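PDB 3BQG: peptide methionine sulfoxide reductase msrA/msrB from Neisseria meningitidis, which catalyses the thiol-dependent reduction of methionine sulfoxide, free or in proteins, back to methionine, its MsrA domain probably acting on the S epimer. Local coordinates for residues A[30-41]-A[132-143]. The protein carries 1 engineered substitution. Residues are numbered along the deposited sequence; the frame is centred on the assembly and turned at random.
Sequences VSGYANGNTKNP and LKNFYDAEEYHQ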
# COMPACT_ATOMS: atom_id res chain seq x y z
N VAL A 30 0.92 -3.07 8.80
CA VAL A 30 1.86 -2.15 9.45
C VAL A 30 2.30 -1.02 8.52
O VAL A 30 2.81 -1.27 7.43
CB VAL A 30 3.11 -2.92 9.92
CG1 VAL A 30 4.13 -1.96 10.52
CG2 VAL A 30 2.71 -3.98 10.94
N SER A 31 2.10 0.22 8.95
CA SER A 31 2.50 1.37 8.16
C SER A 31 4.00 1.62 8.33
O SER A 31 4.55 1.45 9.42
CB SER A 31 1.71 2.62 8.57
OG SER A 31 0.36 2.53 8.15
N GLY A 32 4.65 2.02 7.25
CA GLY A 32 6.08 2.28 7.30
C GLY A 32 6.60 3.04 6.10
O GLY A 32 5.82 3.54 5.28
N TYR A 33 7.92 3.11 5.98
CA TYR A 33 8.60 3.84 4.91
C TYR A 33 9.41 2.84 4.09
O TYR A 33 10.29 2.16 4.64
CB TYR A 33 9.51 4.89 5.54
CG TYR A 33 8.82 5.65 6.66
CD1 TYR A 33 7.78 6.53 6.37
CD2 TYR A 33 9.18 5.46 8.00
CE1 TYR A 33 7.12 7.21 7.39
CE2 TYR A 33 8.52 6.13 9.02
CZ TYR A 33 7.49 7.00 8.71
OH TYR A 33 6.83 7.69 9.70
N ALA A 34 9.15 2.78 2.79
CA ALA A 34 9.83 1.81 1.94
C ALA A 34 10.60 2.37 0.76
O ALA A 34 10.29 3.44 0.24
CB ALA A 34 8.82 0.79 1.43
N ASN A 35 11.60 1.61 0.33
CA ASN A 35 12.44 1.94 -0.81
C ASN A 35 12.94 3.38 -0.84
O ASN A 35 12.77 4.09 -1.83
CB ASN A 35 11.69 1.61 -2.11
CG ASN A 35 11.57 0.11 -2.36
OD1 ASN A 35 11.81 -0.70 -1.46
ND2 ASN A 35 11.19 -0.26 -3.58
N GLY A 36 13.56 3.79 0.26
CA GLY A 36 14.12 5.12 0.34
C GLY A 36 15.62 4.99 0.17
O GLY A 36 16.13 3.90 -0.11
N ASN A 37 16.34 6.09 0.38
CA ASN A 37 17.78 6.09 0.22
C ASN A 37 18.53 5.94 1.53
O ASN A 37 19.75 5.80 1.55
CB ASN A 37 18.21 7.39 -0.46
CG ASN A 37 17.59 7.55 -1.84
OD1 ASN A 37 17.24 8.66 -2.25
ND2 ASN A 37 17.46 6.45 -2.56
N THR A 38 17.80 5.96 2.64
CA THR A 38 18.43 5.85 3.94
C THR A 38 17.80 4.76 4.79
O THR A 38 16.72 4.25 4.48
CB THR A 38 18.32 7.17 4.72
OG1 THR A 38 16.95 7.39 5.08
CG2 THR A 38 18.78 8.33 3.86
N LYS A 39 18.47 4.43 5.89
CA LYS A 39 17.97 3.41 6.80
C LYS A 39 17.36 4.06 8.03
O LYS A 39 17.79 5.13 8.47
CB LYS A 39 19.11 2.48 7.21
CG LYS A 39 19.75 1.76 6.05
CD LYS A 39 20.61 0.60 6.51
CE LYS A 39 20.98 -0.29 5.33
NZ LYS A 39 21.59 -1.56 5.79
N ASN A 40 16.33 3.42 8.58
CA ASN A 40 15.65 3.91 9.77
C ASN A 40 15.20 5.37 9.74
O ASN A 40 15.48 6.13 10.67
CB ASN A 40 16.56 3.70 10.98
CG ASN A 40 16.98 2.25 11.15
OD1 ASN A 40 16.13 1.37 11.33
ND2 ASN A 40 18.28 1.99 11.09
N PRO A 41 14.47 5.78 8.69
CA PRO A 41 14.04 7.18 8.68
C PRO A 41 12.89 7.45 9.65
O PRO A 41 12.17 6.53 10.05
CB PRO A 41 13.62 7.39 7.23
CG PRO A 41 13.01 6.06 6.89
CD PRO A 41 14.04 5.09 7.47
N LEU A 132 11.29 -5.20 -2.78
CA LEU A 132 11.30 -4.35 -1.60
C LEU A 132 12.78 -4.21 -1.27
O LEU A 132 13.44 -5.21 -0.97
CB LEU A 132 10.58 -5.00 -0.43
CG LEU A 132 10.71 -4.20 0.88
CD1 LEU A 132 9.65 -3.11 0.92
CD2 LEU A 132 10.58 -5.12 2.07
N LYS A 133 13.30 -2.99 -1.34
CA LYS A 133 14.71 -2.74 -1.05
C LYS A 133 14.91 -2.52 0.45
O LYS A 133 15.87 -3.01 1.03
CB LYS A 133 15.18 -1.51 -1.82
CG LYS A 133 15.25 -1.70 -3.34
CD LYS A 133 15.31 -0.37 -4.07
CE LYS A 133 16.22 0.65 -3.38
NZ LYS A 133 15.63 1.22 -2.12
N ASN A 134 13.99 -1.78 1.05
CA ASN A 134 14.04 -1.52 2.48
C ASN A 134 12.67 -1.10 3.00
O ASN A 134 11.88 -0.46 2.29
CB ASN A 134 15.10 -0.45 2.78
CG ASN A 134 14.86 0.85 2.04
OD1 ASN A 134 14.07 1.70 2.46
ND2 ASN A 134 15.53 1.02 0.91
N PHE A 135 12.37 -1.50 4.24
CA PHE A 135 11.12 -1.14 4.88
C PHE A 135 11.39 -0.90 6.35
O PHE A 135 12.04 -1.71 7.01
CB PHE A 135 10.06 -2.23 4.76
CG PHE A 135 8.74 -1.87 5.40
CD1 PHE A 135 7.82 -1.09 4.72
CD2 PHE A 135 8.46 -2.26 6.70
CE1 PHE A 135 6.62 -0.70 5.32
CE2 PHE A 135 7.27 -1.89 7.33
CZ PHE A 135 6.34 -1.10 6.63
N TYR A 136 10.87 0.21 6.86
CA TYR A 136 11.03 0.58 8.27
C TYR A 136 9.68 1.01 8.83
O TYR A 136 9.01 1.87 8.26
CB TYR A 136 12.04 1.73 8.37
CG TYR A 136 13.37 1.40 7.72
CD1 TYR A 136 14.31 0.61 8.38
CD2 TYR A 136 13.65 1.83 6.43
CE1 TYR A 136 15.51 0.25 7.75
CE2 TYR A 136 14.85 1.48 5.80
CZ TYR A 136 15.77 0.69 6.46
OH TYR A 136 16.94 0.33 5.84
N ASP A 137 9.28 0.39 9.94
CA ASP A 137 8.00 0.70 10.60
C ASP A 137 7.88 2.18 10.97
O ASP A 137 8.85 2.79 11.41
CB ASP A 137 7.84 -0.09 11.90
CG ASP A 137 7.75 -1.59 11.68
OD1 ASP A 137 7.94 -2.05 10.54
OD2 ASP A 137 7.50 -2.30 12.67
N ALA A 138 6.68 2.74 10.81
CA ALA A 138 6.44 4.13 11.16
C ALA A 138 6.29 4.17 12.68
O ALA A 138 6.10 3.14 13.32
CB ALA A 138 5.16 4.62 10.51
N GLU A 139 6.40 5.37 13.26
CA GLU A 139 6.28 5.54 14.70
C GLU A 139 4.94 5.00 15.20
O GLU A 139 3.97 4.90 14.44
CB GLU A 139 6.42 7.02 15.07
CG GLU A 139 7.80 7.59 14.75
CD GLU A 139 7.94 8.09 13.32
OE1 GLU A 139 7.28 7.53 12.41
OE2 GLU A 139 8.72 9.03 13.11
N GLU A 140 4.89 4.66 16.49
CA GLU A 140 3.69 4.10 17.09
C GLU A 140 2.43 4.96 16.92
O GLU A 140 1.35 4.42 16.69
CB GLU A 140 3.95 3.82 18.58
CG GLU A 140 2.71 3.51 19.42
CD GLU A 140 2.09 4.77 20.02
OE1 GLU A 140 2.83 5.56 20.64
OE2 GLU A 140 0.86 4.97 19.86
N TYR A 141 2.56 6.27 17.00
CA TYR A 141 1.38 7.11 16.84
C TYR A 141 0.76 6.99 15.46
O TYR A 141 -0.39 7.35 15.26
CB TYR A 141 1.68 8.58 17.17
CG TYR A 141 2.64 9.29 16.23
CD1 TYR A 141 4.02 9.20 16.41
CD2 TYR A 141 2.16 10.09 15.20
CE1 TYR A 141 4.90 9.91 15.59
CE2 TYR A 141 3.03 10.80 14.37
CZ TYR A 141 4.40 10.71 14.58
OH TYR A 141 5.26 11.43 13.78
N HIS A 142 1.52 6.46 14.50
CA HIS A 142 1.02 6.27 13.14
C HIS A 142 0.28 4.94 12.95
O HIS A 142 -0.61 4.84 12.10
CB HIS A 142 2.16 6.35 12.13
CG HIS A 142 2.59 7.75 11.81
ND1 HIS A 142 1.73 8.69 11.29
CD2 HIS A 142 3.80 8.36 11.91
CE1 HIS A 142 2.39 9.82 11.09
NE2 HIS A 142 3.65 9.64 11.46
N GLN A 143 0.65 3.93 13.73
CA GLN A 143 -0.01 2.62 13.62
C GLN A 143 -1.45 2.70 14.13
O GLN A 143 -1.70 3.29 15.19
CB GLN A 143 0.76 1.57 14.43
CG GLN A 143 2.25 1.47 14.13
CD GLN A 143 2.53 1.16 12.67
OE1 GLN A 143 1.70 0.56 11.98
NE2 GLN A 143 3.71 1.55 12.19
O HOH W 1 -1.43 4.05 9.72
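Backbone pairing centres on Tyr33 and Tyr136, an antiparallel hydrogen-bonded pair: Tyr33 N reaches Tyr136 O at 2.8 Å, and Tyr136 N returns to Tyr33 O at 3.0 Å. Asn35 N to Asn134 O and Ala138 N to Ser31 O extend the pairing at its two ends.

Three side-chain amides bond to backbone. Gln143, bent at chi2, turns its amide toward the backbone of Ser31: OE1 takes Ser31 N on an in-plane lone pair at 3.1 Å, while NE2 gives to Ser31 O at 2.9 Å and also to Ala138 O, both acceptors lying close to the amide plane. Ser31 O is thus gripped by two donors. At the other end, Asn35 OD1 accepts Lys133 N at 2.7 Å. Asn134 OD1 takes Gly36 N on an in-plane lone pair, nearly straight (170°), while its ND2 gives to Gly36 O, 22° out of the amide plane.

The backbone pairing adds 135-137 as an outermost strand, beside 26-34, to the largely antiparallel sheet of the alpha+beta MsrA domain, whose core strand order resembles a ferredoxin-like fold.

Among the rings, Tyr136 lies beneath the 38-41 loop, Asn40 N standing 3.3 Å above its centre and Pro41 CD touching CD2. Phe135 CZ reaches Gly32 CA at 3.5 Å. Tyr33 OH donates to the syn lone pair of Glu139 OE1 at 2.8 Å, in the ring plane, with ring and carboxylate 89° apart; the backbone N of Tyr43 holds Glu139 OE2.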